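Local coordinates for protein L544 (Acanthamoeba polyphaga mimivirus, PDB 4AMQ) that probably transfers nucleotides as a metal-dependent nucleotidyl transferase, a virion protein that pairs a manganese-binding transferase domain with a helical domain, at residues A[324-329]-A[341-347]; A[23-28]-A[60-64]; A[251-255]-A[367-372]; A[314-318]-A[351-355]. All blocks are in the same frame, centred on the assembly; numbering follows the deposited sequence.

Contact 1: A[324-329]-A[341-347]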
loop_
_atom_site.group_PDB
_atom_site.type_symbol
_atom_site.label_atom_id
_atom_site.label_comp_id
_atom_site.label_asym_id
_atom_site.label_seq_id
_atom_site.Cartn_x
_atom_site.Cartn_y
_atom_site.Cartn_z
ATOM N N LYS A 324 9.136 -23.094 -9.543
ATOM C CA LYS A 324 9.282 -22.264 -10.737
ATOM C C LYS A 324 10.111 -21.008 -10.458
ATOM O O LYS A 324 10.852 -20.537 -11.320
ATOM C CB LYS A 324 7.913 -21.869 -11.295
ATOM C CG LYS A 324 7.152 -23.008 -11.951
ATOM C CD LYS A 324 6.106 -22.491 -12.945
ATOM C CE LYS A 324 5.005 -21.689 -12.277
ATOM N NZ LYS A 324 4.053 -21.105 -13.274
ATOM N N ILE A 325 9.985 -20.468 -9.250
ATOM C CA ILE A 325 10.743 -19.281 -8.869
ATOM C C ILE A 325 12.223 -19.618 -8.701
ATOM O O ILE A 325 13.089 -18.823 -9.067
ATOM C CB ILE A 325 10.164 -18.628 -7.590
ATOM C CG1 ILE A 325 8.935 -17.786 -7.941
ATOM C CG2 ILE A 325 11.190 -17.756 -6.904
ATOM C CD1 ILE A 325 8.086 -17.404 -6.743
ATOM N N GLN A 326 12.510 -20.801 -8.164
ATOM C CA GLN A 326 13.887 -21.245 -8.005
ATOM C C GLN A 326 14.557 -21.464 -9.361
ATOM O O GLN A 326 15.707 -21.086 -9.550
ATOM C CB GLN A 326 13.949 -22.516 -7.158
ATOM C CG GLN A 326 15.360 -22.963 -6.813
ATOM C CD GLN A 326 16.131 -21.924 -6.015
ATOM O OE1 GLN A 326 15.692 -21.490 -4.948
ATOM N NE2 GLN A 326 17.283 -21.514 -6.536
ATOM N N GLU A 327 13.834 -22.061 -10.306
ATOM C CA GLU A 327 14.382 -22.291 -11.642
ATOM C C GLU A 327 14.657 -20.991 -12.392
ATOM O O GLU A 327 15.540 -20.943 -13.247
ATOM C CB GLU A 327 13.466 -23.199 -12.462
ATOM C CG GLU A 327 13.254 -24.578 -11.845
ATOM C CD GLU A 327 14.544 -25.360 -11.705
ATOM O OE1 GLU A 327 15.434 -25.212 -12.570
ATOM O OE2 GLU A 327 14.669 -26.117 -10.721
ATOM N N VAL A 328 13.904 -19.939 -12.082
ATOM C CA VAL A 328 14.215 -18.623 -12.626
ATOM C C VAL A 328 15.556 -18.157 -12.075
ATOM O O VAL A 328 16.442 -17.745 -12.827
ATOM C CB VAL A 328 13.142 -17.573 -12.272
ATOM C CG1 VAL A 328 13.682 -16.161 -12.489
ATOM C CG2 VAL A 328 11.875 -17.797 -13.092
ATOM N N SER A 329 15.694 -18.234 -10.754
ATOM C CA SER A 329 16.909 -17.808 -10.065
ATOM C C SER A 329 18.138 -18.561 -10.558
ATOM O O SER A 329 19.260 -18.245 -10.167
ATOM C CB SER A 329 16.762 -18.014 -8.554
ATOM O OG SER A 329 15.484 -17.596 -8.107
ATOM N N TRP A 341 10.408 -13.124 -12.075
ATOM C CA TRP A 341 9.974 -13.168 -10.683
ATOM C C TRP A 341 8.669 -12.405 -10.485
ATOM O O TRP A 341 7.758 -12.883 -9.817
ATOM C CB TRP A 341 11.043 -12.572 -9.772
ATOM C CG TRP A 341 12.126 -13.515 -9.410
ATOM C CD1 TRP A 341 12.085 -14.882 -9.468
ATOM C CD2 TRP A 341 13.441 -13.185 -8.929
ATOM N NE1 TRP A 341 13.282 -15.411 -9.048
ATOM C CE2 TRP A 341 14.123 -14.383 -8.716
ATOM C CE3 TRP A 341 14.078 -11.965 -8.662
ATOM C CZ2 TRP A 341 15.436 -14.415 -8.239
ATOM C CZ3 TRP A 341 15.380 -12.004 -8.194
ATOM C CH2 TRP A 341 16.042 -13.217 -7.986
ATOM N N ASN A 342 8.592 -11.208 -11.051
ATOM C CA ASN A 342 7.406 -10.378 -10.894
ATOM C C ASN A 342 6.182 -11.135 -11.401
ATOM O O ASN A 342 5.143 -11.169 -10.748
ATOM C CB ASN A 342 7.576 -9.052 -11.640
ATOM C CG ASN A 342 6.518 -8.024 -11.262
ATOM O OD1 ASN A 342 6.160 -7.880 -10.093
ATOM N ND2 ASN A 342 6.012 -7.306 -12.258
ATOM N N THR A 343 6.329 -11.759 -12.564
ATOM C CA THR A 343 5.270 -12.568 -13.156
ATOM C C THR A 343 4.848 -13.719 -12.242
ATOM O O THR A 343 3.658 -13.951 -12.030
ATOM C CB THR A 343 5.709 -13.131 -14.522
ATOM O OG1 THR A 343 5.828 -12.057 -15.461
ATOM C CG2 THR A 343 4.696 -14.144 -15.041
ATOM N N LEU A 344 5.827 -14.432 -11.697
ATOM C CA LEU A 344 5.539 -15.561 -10.818
ATOM C C LEU A 344 4.966 -15.138 -9.463
ATOM O O LEU A 344 4.180 -15.870 -8.864
ATOM C CB LEU A 344 6.783 -16.432 -10.635
ATOM C CG LEU A 344 7.181 -17.192 -11.904
ATOM C CD1 LEU A 344 8.606 -17.711 -11.818
ATOM C CD2 LEU A 344 6.200 -18.327 -12.181
ATOM N N LEU A 345 5.354 -13.962 -8.982
ATOM C CA LEU A 345 4.813 -13.456 -7.723
ATOM C C LEU A 345 3.328 -13.147 -7.862
ATOM O O LEU A 345 2.597 -13.121 -6.876
ATOM C CB LEU A 345 5.576 -12.216 -7.243
ATOM C CG LEU A 345 6.972 -12.453 -6.662
ATOM C CD1 LEU A 345 7.594 -11.138 -6.208
ATOM C CD2 LEU A 345 6.924 -13.450 -5.512
ATOM N N THR A 346 2.886 -12.917 -9.094
ATOM C CA THR A 346 1.475 -12.656 -9.355
ATOM C C THR A 346 0.637 -13.918 -9.152
ATOM O O THR A 346 -0.440 -13.868 -8.556
ATOM C CB THR A 346 1.255 -12.095 -10.768
ATOM O OG1 THR A 346 1.837 -10.788 -10.854
ATOM C CG2 THR A 346 -0.235 -12.002 -11.081
ATOM N N GLN A 347 1.133 -15.047 -9.647
ATOM C CA GLN A 347 0.475 -16.327 -9.415
ATOM C C GLN A 347 0.453 -16.639 -7.926
ATOM O O GLN A 347 -0.567 -17.064 -7.386
ATOM C CB GLN A 347 1.193 -17.451 -10.163
ATOM C CG GLN A 347 1.165 -17.311 -11.673
ATOM C CD GLN A 347 2.105 -18.285 -12.362
ATOM O OE1 GLN A 347 2.121 -19.477 -12.052
ATOM N NE2 GLN A 347 2.901 -17.776 -13.296
#
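The carbonyl oxygen of Ile-325 draws in the indole of Trp-341 and the backbone and side chain of Ser-329. The setting is an antiparallel helix pair within the helical domain: helix 319-331 turns back onto helix 334-368, and the short axes run at 174° to each other, 10.1 Å apart. Ser-329 OG gives a 2.9 Å bond to Ile-325 O. Ser-329 N reaches the same oxygen from the other face of its carbonyl plane. Trp-341 NE1 adds a weak bond to Ile-325 O of 3.4 Å, with the acceptor in the plane of the indole at its edge. This weak bond is consistent with the way the ring is turned. The Trp-341 CG is held beside its backbone N (chi1 -83°), and the indole leans across to the partner helix.

Val-328 divides its two methyls between partners. CG1 comes obliquely to the Trp-341 ring, and CG2 meets Leu-344 CD1 tip to tip at 3.5 Å. Ile-325 and Leu-344 run alongside each other in opposite senses, Ile-325 CG1 against Leu-344 CB. Ile-304 of helix 297-311 packs against both Ile-325 and Trp-341. On the exposed side, the Lys-324 chain passes over Leu-344 CD2 and bends at chi3 (-65°). Its NZ then meets Gln-347 OE1 at 2.8 Å, in the carbonyl plane and on a lone pair.

Contact 2: A[23-28]-A[60-64]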
loop_
_atom_site.group_PDB
_atom_site.type_symbol
_atom_site.label_atom_id
_atom_site.label_comp_id
_atom_site.label_asym_id
_atom_site.label_seq_id
_atom_site.Cartn_x
_atom_site.Cartn_y
_atom_site.Cartn_z
ATOM N N MET A 23 11.992 -13.727 10.527
ATOM C CA MET A 23 10.862 -12.930 10.060
ATOM C C MET A 23 10.802 -11.573 10.749
ATOM O O MET A 23 11.321 -11.405 11.852
ATOM C CB MET A 23 9.551 -13.678 10.299
ATOM C CG MET A 23 9.425 -14.977 9.533
ATOM S SD MET A 23 7.802 -15.722 9.760
ATOM C CE MET A 23 7.797 -15.968 11.533
ATOM N N LEU A 24 10.164 -10.607 10.094
ATOM C CA LEU A 24 9.962 -9.291 10.686
ATOM C C LEU A 24 8.742 -9.299 11.600
ATOM O O LEU A 24 7.607 -9.146 11.144
ATOM C CB LEU A 24 9.799 -8.221 9.605
ATOM C CG LEU A 24 9.681 -6.794 10.148
ATOM C CD1 LEU A 24 10.983 -6.371 10.805
ATOM C CD2 LEU A 24 9.295 -5.817 9.051
ATOM N N ILE A 25 8.985 -9.485 12.892
ATOM C CA ILE A 25 7.918 -9.529 13.883
ATOM C C ILE A 25 8.034 -8.313 14.790
ATOM O O ILE A 25 9.124 -7.774 14.978
ATOM C CB ILE A 25 8.009 -10.809 14.737
ATOM C CG1 ILE A 25 8.072 -12.052 13.844
ATOM C CG2 ILE A 25 6.835 -10.903 15.697
ATOM C CD1 ILE A 25 6.807 -12.310 13.060
ATOM N N PHE A 26 6.918 -7.867 15.351
ATOM C CA PHE A 26 6.965 -6.714 16.234
ATOM C C PHE A 26 7.678 -7.036 17.549
ATOM O O PHE A 26 7.423 -8.067 18.175
ATOM C CB PHE A 26 5.566 -6.165 16.514
ATOM C CG PHE A 26 5.574 -4.877 17.284
ATOM C CD1 PHE A 26 5.715 -4.880 18.661
ATOM C CD2 PHE A 26 5.472 -3.663 16.628
ATOM C CE1 PHE A 26 5.738 -3.697 19.370
ATOM C CE2 PHE A 26 5.491 -2.475 17.334
ATOM C CZ PHE A 26 5.627 -2.494 18.704
ATOM N N THR A 27 8.593 -6.153 17.935
ATOM C CA THR A 27 9.194 -6.160 19.267
ATOM C C THR A 27 9.435 -4.711 19.662
ATOM O O THR A 27 9.439 -3.826 18.805
ATOM C CB THR A 27 10.537 -6.922 19.319
ATOM O OG1 THR A 27 11.494 -6.278 18.469
ATOM C CG2 THR A 27 10.363 -8.370 18.890
ATOM N N TYR A 28 9.631 -4.459 20.952
ATOM C CA TYR A 28 9.881 -3.097 21.405
ATOM C C TYR A 28 11.288 -2.638 21.039
ATOM O O TYR A 28 11.543 -1.441 20.902
ATOM C CB TYR A 28 9.609 -2.956 22.904
ATOM C CG TYR A 28 8.137 -2.974 23.223
ATOM C CD1 TYR A 28 7.361 -1.846 23.032
ATOM C CD2 TYR A 28 7.521 -4.120 23.697
ATOM C CE1 TYR A 28 6.016 -1.852 23.307
ATOM C CE2 TYR A 28 6.173 -4.134 23.979
ATOM C CZ TYR A 28 5.423 -2.995 23.781
ATOM O OH TYR A 28 4.073 -2.993 24.057
ATOM N N ARG A 60 0.460 -2.403 16.869
ATOM C CA ARG A 60 1.595 -3.291 17.092
ATOM C C ARG A 60 1.296 -4.736 16.702
ATOM O O ARG A 60 1.602 -5.659 17.454
ATOM C CB ARG A 60 2.034 -3.233 18.557
ATOM C CG ARG A 60 2.470 -1.852 19.028
ATOM C CD ARG A 60 2.837 -1.871 20.503
ATOM N NE ARG A 60 3.656 -0.725 20.885
ATOM C CZ ARG A 60 3.173 0.413 21.375
ATOM N NH1 ARG A 60 1.866 0.563 21.547
ATOM N NH2 ARG A 60 3.998 1.400 21.695
ATOM N N ILE A 61 0.693 -4.932 15.533
ATOM C CA ILE A 61 0.407 -6.279 15.049
ATOM C C ILE A 61 1.697 -7.083 14.924
ATOM O O ILE A 61 2.736 -6.540 14.551
ATOM C CB ILE A 61 -0.318 -6.262 13.688
ATOM C CG1 ILE A 61 0.555 -5.597 12.620
ATOM C CG2 ILE A 61 -1.666 -5.557 13.807
ATOM C CD1 ILE A 61 0.005 -5.726 11.220
ATOM N N PRO A 62 1.635 -8.385 15.242
ATOM C CA PRO A 62 2.835 -9.227 15.282
ATOM C C PRO A 62 3.557 -9.311 13.936
ATOM O O PRO A 62 4.784 -9.262 13.903
ATOM C CB PRO A 62 2.290 -10.602 15.689
ATOM C CG PRO A 62 0.840 -10.563 15.351
ATOM C CD PRO A 62 0.415 -9.142 15.567
ATOM N N TYR A 63 2.807 -9.430 12.845
ATOM C CA TYR A 63 3.419 -9.532 11.526
ATOM C C TYR A 63 3.434 -8.189 10.813
ATOM O O TYR A 63 2.589 -7.920 9.960
ATOM C CB TYR A 63 2.699 -10.577 10.677
ATOM C CG TYR A 63 2.840 -11.989 11.201
ATOM C CD1 TYR A 63 3.961 -12.752 10.900
ATOM C CD2 TYR A 63 1.850 -12.557 11.995
ATOM C CE1 TYR A 63 4.092 -14.045 11.374
ATOM C CE2 TYR A 63 1.971 -13.847 12.473
ATOM C CZ TYR A 63 3.094 -14.587 12.161
ATOM O OH TYR A 63 3.218 -15.872 12.637
ATOM N N ILE A 64 4.408 -7.355 11.162
ATOM C CA ILE A 64 4.490 -5.997 10.631
ATOM C C ILE A 64 4.333 -5.953 9.111
ATOM O O ILE A 64 4.972 -6.717 8.387
ATOM C CB ILE A 64 5.815 -5.319 11.030
ATOM C CG1 ILE A 64 5.941 -5.265 12.554
ATOM C CG2 ILE A 64 5.902 -3.919 10.436
ATOM C CD1 ILE A 64 7.213 -4.613 13.036
#
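Phe-26 lays one face of its ring on the aliphatic part of Arg-60. This is a CH-pi contact: Arg-60 CB stands over the ring centre, 3.6 Å from the centroid and 10° off the normal. Arg-60 is the positive-phi residue of a Schellman motif that ends helix 55-58, while Thr-27 is the N-cap of helix 28-42. The contact thus joins a helix end to a helix start in the nucleotidyltransferase domain. Phe-26 CG is anti to its own N (chi1 -173°), which carries the ring out to the arginine.

Beyond the ring the Arg-60 chain runs extended past Phe-26 CZ. Its guanidinium is turned almost at right angles to the phenyl, and NE forms a salt bridge with Glu-31. Tyr-28 adds CE1 at 3.6 Å from Arg-60 NE.

Residues 60-64 lead into strand 66-72, which carries the manganese ligands Asp-66 and Asp-68. On that side Ile-64 CG1 packs against Phe-26 CB, and Ile-64 CB meets Leu-24 CD2. Elsewhere, Ile-25 CD1 lies 3.6 Å from Tyr-63 CD1. Pro-62 O joins the backbones: it accepts a bond from Phe-26 N at 2.9 Å. Ile-25 CA makes a CA-H...O contact with Pro-62 O at 3.1 Å.

Contact 3: A[251-255]-A[367-372]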
loop_
_atom_site.group_PDB
_atom_site.type_symbol
_atom_site.label_atom_id
_atom_site.label_comp_id
_atom_site.label_asym_id
_atom_site.label_seq_id
_atom_site.Cartn_x
_atom_site.Cartn_y
_atom_site.Cartn_z
ATOM N N LEU A 251 -16.222 -7.144 9.840
ATOM C CA LEU A 251 -16.727 -7.747 11.069
ATOM C C LEU A 251 -15.977 -7.227 12.290
ATOM O O LEU A 251 -16.579 -6.957 13.326
ATOM C CB LEU A 251 -16.641 -9.274 11.009
ATOM C CG LEU A 251 -17.435 -9.975 9.905
ATOM C CD1 LEU A 251 -17.352 -11.485 10.075
ATOM C CD2 LEU A 251 -18.884 -9.513 9.904
ATOM N N ARG A 252 -14.660 -7.088 12.167
ATOM C CA ARG A 252 -13.852 -6.587 13.273
ATOM C C ARG A 252 -14.265 -5.162 13.629
ATOM O O ARG A 252 -14.298 -4.790 14.801
ATOM C CB ARG A 252 -12.356 -6.657 12.948
ATOM C CG ARG A 252 -11.462 -6.146 14.077
ATOM C CD ARG A 252 -9.989 -6.424 13.810
ATOM N NE ARG A 252 -9.519 -5.796 12.579
ATOM C CZ ARG A 252 -8.274 -5.883 12.120
ATOM N NH1 ARG A 252 -7.361 -6.577 12.790
ATOM N NH2 ARG A 252 -7.943 -5.277 10.989
ATOM N N PHE A 253 -14.584 -4.365 12.616
ATOM C CA PHE A 253 -15.070 -3.017 12.855
ATOM C C PHE A 253 -16.424 -3.063 13.561
ATOM O O PHE A 253 -16.660 -2.321 14.514
ATOM C CB PHE A 253 -15.179 -2.228 11.549
ATOM C CG PHE A 253 -15.661 -0.815 11.736
ATOM C CD1 PHE A 253 -14.767 0.202 12.034
ATOM C CD2 PHE A 253 -17.010 -0.505 11.625
ATOM C CE1 PHE A 253 -15.207 1.506 12.213
ATOM C CE2 PHE A 253 -17.456 0.792 11.801
ATOM C CZ PHE A 253 -16.553 1.801 12.094
ATOM N N TYR A 254 -17.304 -3.944 13.097
ATOM C CA TYR A 254 -18.634 -4.072 13.683
ATOM C C TYR A 254 -18.553 -4.411 15.169
ATOM O O TYR A 254 -19.289 -3.853 15.981
ATOM C CB TYR A 254 -19.454 -5.136 12.947
ATOM C CG TYR A 254 -20.880 -5.269 13.445
ATOM C CD1 TYR A 254 -21.190 -6.112 14.505
ATOM C CD2 TYR A 254 -21.913 -4.552 12.855
ATOM C CE1 TYR A 254 -22.491 -6.238 14.964
ATOM C CE2 TYR A 254 -23.217 -4.669 13.306
ATOM C CZ TYR A 254 -23.500 -5.512 14.360
ATOM O OH TYR A 254 -24.796 -5.630 14.812
ATOM N N PHE A 255 -17.644 -5.318 15.520
ATOM C CA PHE A 255 -17.525 -5.796 16.893
ATOM C C PHE A 255 -16.417 -5.100 17.678
ATOM O O PHE A 255 -15.975 -5.612 18.706
ATOM C CB PHE A 255 -17.270 -7.306 16.912
ATOM C CG PHE A 255 -18.450 -8.132 16.485
ATOM C CD1 PHE A 255 -19.521 -8.330 17.345
ATOM C CD2 PHE A 255 -18.484 -8.724 15.234
ATOM C CE1 PHE A 255 -20.608 -9.094 16.960
ATOM C CE2 PHE A 255 -19.570 -9.489 14.842
ATOM C CZ PHE A 255 -20.633 -9.674 15.708
ATOM N N TYR A 367 -19.024 -15.569 12.753
ATOM C CA TYR A 367 -19.239 -14.239 13.312
ATOM C C TYR A 367 -20.358 -13.466 12.614
ATOM O O TYR A 367 -21.013 -12.622 13.228
ATOM C CB TYR A 367 -17.931 -13.441 13.342
ATOM C CG TYR A 367 -16.945 -13.983 14.351
ATOM C CD1 TYR A 367 -17.037 -13.639 15.693
ATOM C CD2 TYR A 367 -15.932 -14.853 13.968
ATOM C CE1 TYR A 367 -16.145 -14.137 16.623
ATOM C CE2 TYR A 367 -15.037 -15.359 14.890
ATOM C CZ TYR A 367 -15.147 -14.998 16.215
ATOM O OH TYR A 367 -14.259 -15.499 17.138
ATOM N N ILE A 368 -20.587 -13.762 11.338
ATOM C CA ILE A 368 -21.687 -13.133 10.618
ATOM C C ILE A 368 -23.026 -13.631 11.168
ATOM O O ILE A 368 -24.026 -12.914 11.137
ATOM C CB ILE A 368 -21.603 -13.385 9.097
ATOM C CG1 ILE A 368 -22.560 -12.455 8.347
ATOM C CG2 ILE A 368 -21.897 -14.841 8.770
ATOM C CD1 ILE A 368 -22.310 -10.988 8.607
ATOM N N ASN A 369 -23.031 -14.858 11.682
ATOM C CA ASN A 369 -24.230 -15.435 12.282
ATOM C C ASN A 369 -24.490 -14.887 13.677
ATOM O O ASN A 369 -25.543 -15.132 14.262
ATOM C CB ASN A 369 -24.137 -16.961 12.331
ATOM C CG ASN A 369 -24.372 -17.600 10.979
ATOM O OD1 ASN A 369 -24.866 -16.957 10.053
ATOM N ND2 ASN A 369 -24.030 -18.878 10.863
ATOM N N ILE A 370 -23.518 -14.155 14.209
ATOM C CA ILE A 370 -23.685 -13.492 15.494
ATOM C C ILE A 370 -24.450 -12.187 15.301
ATOM O O ILE A 370 -25.087 -11.678 16.223
ATOM C CB ILE A 370 -22.327 -13.235 16.175
ATOM C CG1 ILE A 370 -21.660 -14.566 16.527
ATOM C CG2 ILE A 370 -22.499 -12.391 17.424
ATOM C CD1 ILE A 370 -20.399 -14.424 17.348
ATOM N N ILE A 371 -24.385 -11.661 14.083
ATOM C CA ILE A 371 -25.130 -10.466 13.704
ATOM C C ILE A 371 -26.539 -10.845 13.255
ATOM O O ILE A 371 -26.729 -11.882 12.622
ATOM C CB ILE A 371 -24.410 -9.712 12.566
ATOM C CG1 ILE A 371 -23.014 -9.271 13.019
ATOM C CG2 ILE A 371 -25.228 -8.519 12.096
ATOM C CD1 ILE A 371 -22.187 -8.617 11.935
ATOM N N PRO A 372 -27.540 -10.019 13.608
ATOM C CA PRO A 372 -28.931 -10.270 13.198
ATOM C C PRO A 372 -29.137 -10.143 11.684
ATOM O O PRO A 372 -28.719 -9.140 11.104
ATOM C CB PRO A 372 -29.711 -9.168 13.924
ATOM C CG PRO A 372 -28.833 -8.765 15.076
ATOM C CD PRO A 372 -27.434 -8.898 14.558
#
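This is an apolar contact between two helix ends in the helical domain. The last turn of helix 248-254 packs on the segment where the chain comes off the long helix 334-368 and heads for the short helix 373-376. More than a hundred residues, mostly helical, separate the two segments, so the contact joins helix 248-254 to the far end of helix 334-368, distant in sequence.

Ile-371 is the wedge. Its CD1 sits over one face of the Tyr-254 ring, 3.8 Å from the centroid and 13° off the normal, a CH-pi contact. Its CG1 touches two rings at once, lying 3.6 Å from Tyr-254 CE1 and also 3.6 Å from Phe-255 CZ. The two aromatic side chains are themselves set edge to face, with Tyr-254 CD1 over the centre of the Phe-255 ring. Their first torsions differ: Tyr-254 has CG anti to its N (chi1 -177°), whereas Phe-255 CG lies beside its N. Set this way, the two rings form a corner, and Ile-371 sits in it.

Ile-370 comes obliquely to Phe-255, with CG2 3.7 Å from CZ. At the edge of the same ring lies Tyr-367 O. Leu-251 splits its methyls. CD1 rests on Tyr-367 CB at 3.9 Å, and CD2 meets both Ile-368 CD1 and Ile-371 CD1.

The Tyr-367 ring leads away, and its OH bonds to Gln-264 of helix 259-272. With no polar bond between the segments, the contact rests on shape: aliphatic carbons against one another and against the two rings, one over a face and the others oblique.

Contact 4: A[314-318]-A[351-355]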
loop_
_atom_site.group_PDB
_atom_site.type_symbol
_atom_site.label_atom_id
_atom_site.label_comp_id
_atom_site.label_asym_id
_atom_site.label_seq_id
_atom_site.Cartn_x
_atom_site.Cartn_y
_atom_site.Cartn_z
ATOM N N LEU A 314 3.095 -21.386 5.514
ATOM C CA LEU A 314 1.683 -21.315 5.157
ATOM C C LEU A 314 1.116 -22.697 4.844
ATOM O O LEU A 314 1.859 -23.675 4.742
ATOM C CB LEU A 314 1.480 -20.394 3.954
ATOM C CG LEU A 314 1.939 -18.943 4.092
ATOM C CD1 LEU A 314 1.519 -18.153 2.864
ATOM C CD2 LEU A 314 1.369 -18.314 5.354
ATOM N N ASN A 315 -0.204 -22.767 4.693
ATOM C CA ASN A 315 -0.870 -24.012 4.330
ATOM C C ASN A 315 -1.750 -23.839 3.096
ATOM O O ASN A 315 -2.390 -22.801 2.924
ATOM C CB ASN A 315 -1.702 -24.538 5.504
ATOM C CG ASN A 315 -0.855 -24.862 6.722
ATOM O OD1 ASN A 315 -0.985 -24.227 7.769
ATOM N ND2 ASN A 315 0.016 -25.857 6.592
ATOM N N GLY A 316 -1.771 -24.856 2.236
ATOM C CA GLY A 316 -2.606 -24.838 1.047
ATOM C C GLY A 316 -1.973 -24.158 -0.152
ATOM O O GLY A 316 -2.656 -23.833 -1.124
ATOM N N ILE A 317 -0.662 -23.947 -0.097
ATOM C CA ILE A 317 0.035 -23.241 -1.166
ATOM C C ILE A 317 0.544 -24.201 -2.236
ATOM O O ILE A 317 1.128 -25.238 -1.927
ATOM C CB ILE A 317 1.213 -22.401 -0.618
ATOM C CG1 ILE A 317 0.705 -21.379 0.397
ATOM C CG2 ILE A 317 1.937 -21.680 -1.745
ATOM C CD1 ILE A 317 -0.329 -20.435 -0.174
ATOM N N ASP A 318 0.309 -23.852 -3.496
ATOM C CA ASP A 318 0.846 -24.619 -4.610
ATOM C C ASP A 318 2.354 -24.424 -4.679
ATOM O O ASP A 318 2.838 -23.478 -5.301
ATOM C CB ASP A 318 0.197 -24.180 -5.922
ATOM C CG ASP A 318 0.715 -24.953 -7.115
ATOM O OD1 ASP A 318 1.355 -26.004 -6.908
ATOM O OD2 ASP A 318 0.476 -24.516 -8.259
ATOM N N ASN A 351 -2.587 -17.303 -5.377
ATOM C CA ASN A 351 -2.634 -18.538 -4.613
ATOM C C ASN A 351 -2.798 -18.277 -3.119
ATOM O O ASN A 351 -3.582 -18.947 -2.447
ATOM C CB ASN A 351 -1.386 -19.379 -4.885
ATOM C CG ASN A 351 -1.547 -20.817 -4.440
ATOM O OD1 ASN A 351 -0.763 -21.322 -3.640
ATOM N ND2 ASN A 351 -2.576 -21.482 -4.949
ATOM N N ILE A 352 -2.063 -17.297 -2.603
ATOM C CA ILE A 352 -2.134 -16.968 -1.183
ATOM C C ILE A 352 -3.521 -16.453 -0.817
ATOM O O ILE A 352 -4.077 -16.824 0.211
ATOM C CB ILE A 352 -1.072 -15.932 -0.778
ATOM C CG1 ILE A 352 0.330 -16.524 -0.943
ATOM C CG2 ILE A 352 -1.286 -15.484 0.664
ATOM C CD1 ILE A 352 1.441 -15.539 -0.717
ATOM N N ASN A 353 -4.076 -15.599 -1.667
ATOM C CA ASN A 353 -5.431 -15.113 -1.474
ATOM C C ASN A 353 -6.433 -16.252 -1.422
ATOM O O ASN A 353 -7.253 -16.333 -0.508
ATOM C CB ASN A 353 -5.817 -14.142 -2.585
ATOM C CG ASN A 353 -5.406 -12.723 -2.275
ATOM O OD1 ASN A 353 -6.052 -12.043 -1.478
ATOM N ND2 ASN A 353 -4.328 -12.266 -2.902
ATOM N N LYS A 354 -6.367 -17.126 -2.418
ATOM C CA LYS A 354 -7.264 -18.267 -2.486
ATOM C C LYS A 354 -7.199 -19.067 -1.192
ATOM O O LYS A 354 -8.228 -19.403 -0.607
ATOM C CB LYS A 354 -6.901 -19.159 -3.675
ATOM C CG LYS A 354 -7.798 -20.375 -3.841
ATOM C CD LYS A 354 -7.393 -21.189 -5.057
ATOM C CE LYS A 354 -7.416 -20.333 -6.312
ATOM N NZ LYS A 354 -8.739 -19.676 -6.503
ATOM N N SER A 355 -5.981 -19.358 -0.742
ATOM C CA SER A 355 -5.784 -20.178 0.447
ATOM C C SER A 355 -6.335 -19.534 1.721
ATOM O O SER A 355 -7.068 -20.172 2.474
ATOM C CB SER A 355 -4.303 -20.518 0.626
ATOM O OG SER A 355 -4.106 -21.351 1.757
#
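The flat carboxamide of Asn-351 has neighbours from the loop on both sides of its plane. Asp-318 N and CB lie to one side, and Ile-317 CD1 lies off-centre on the other. Near the plane, Ile-317 CG2 meets the oxygen edge. Asp-318 N donates to Asn-351 OD1 at 2.8 Å, tilted 27° from the carbonyl plane, with an N-H...O angle of 158°. The same oxygen is packed by Ile-317, whose CG2 is 3.3 Å away and whose CA is 3.2 Å away. Asn-351 CG is anti to its backbone N (chi1 -164°), which swings the amide out from the helix to the loop.

One turn later, Ser-355 OG donates to Asn-315 O within the carbonyl plane. The modelled distance of 2.5 Å is very short, so its exact value is doubtful.

Between the two polar points, Ile-317 CD1 packs on Ile-352 CG1 at 4.0 Å. Ile-311 of helix 297-311 backs both isoleucines. Gly-316 takes a positive phi and turns the chain between the two bonded residues.

The arrangement is an interhelical loop pinned to helix 334-368 by side chains one helical turn apart. It ends at a helix N-cap: Asp-318 bonds through OD1 to Asn-320 N and starts helix 319-331.

In the fold
Contacts 1, 3 and 4 all use helix 334-368, at successive levels of the helical domain. Contact 2 belongs to the nucleotidyltransferase domain. Contacts 1 and 4 are neighbours, with centres about 15 Å apart, and their first segments both belong to helix 319-331 or its start: contact 4 at its N-cap, contact 1 along its side. Contact 3 is the most buried and purely apolar. The other three are partly buried and mix packing with polar bonds. In contact 1 one joins two side chains and a weak one side chain to backbone, in contact 4 they join side chains to loop backbone, and in contact 2 backbone meets backbone. Contacts 2 and 3 come within about 6 Å at their nearest atoms.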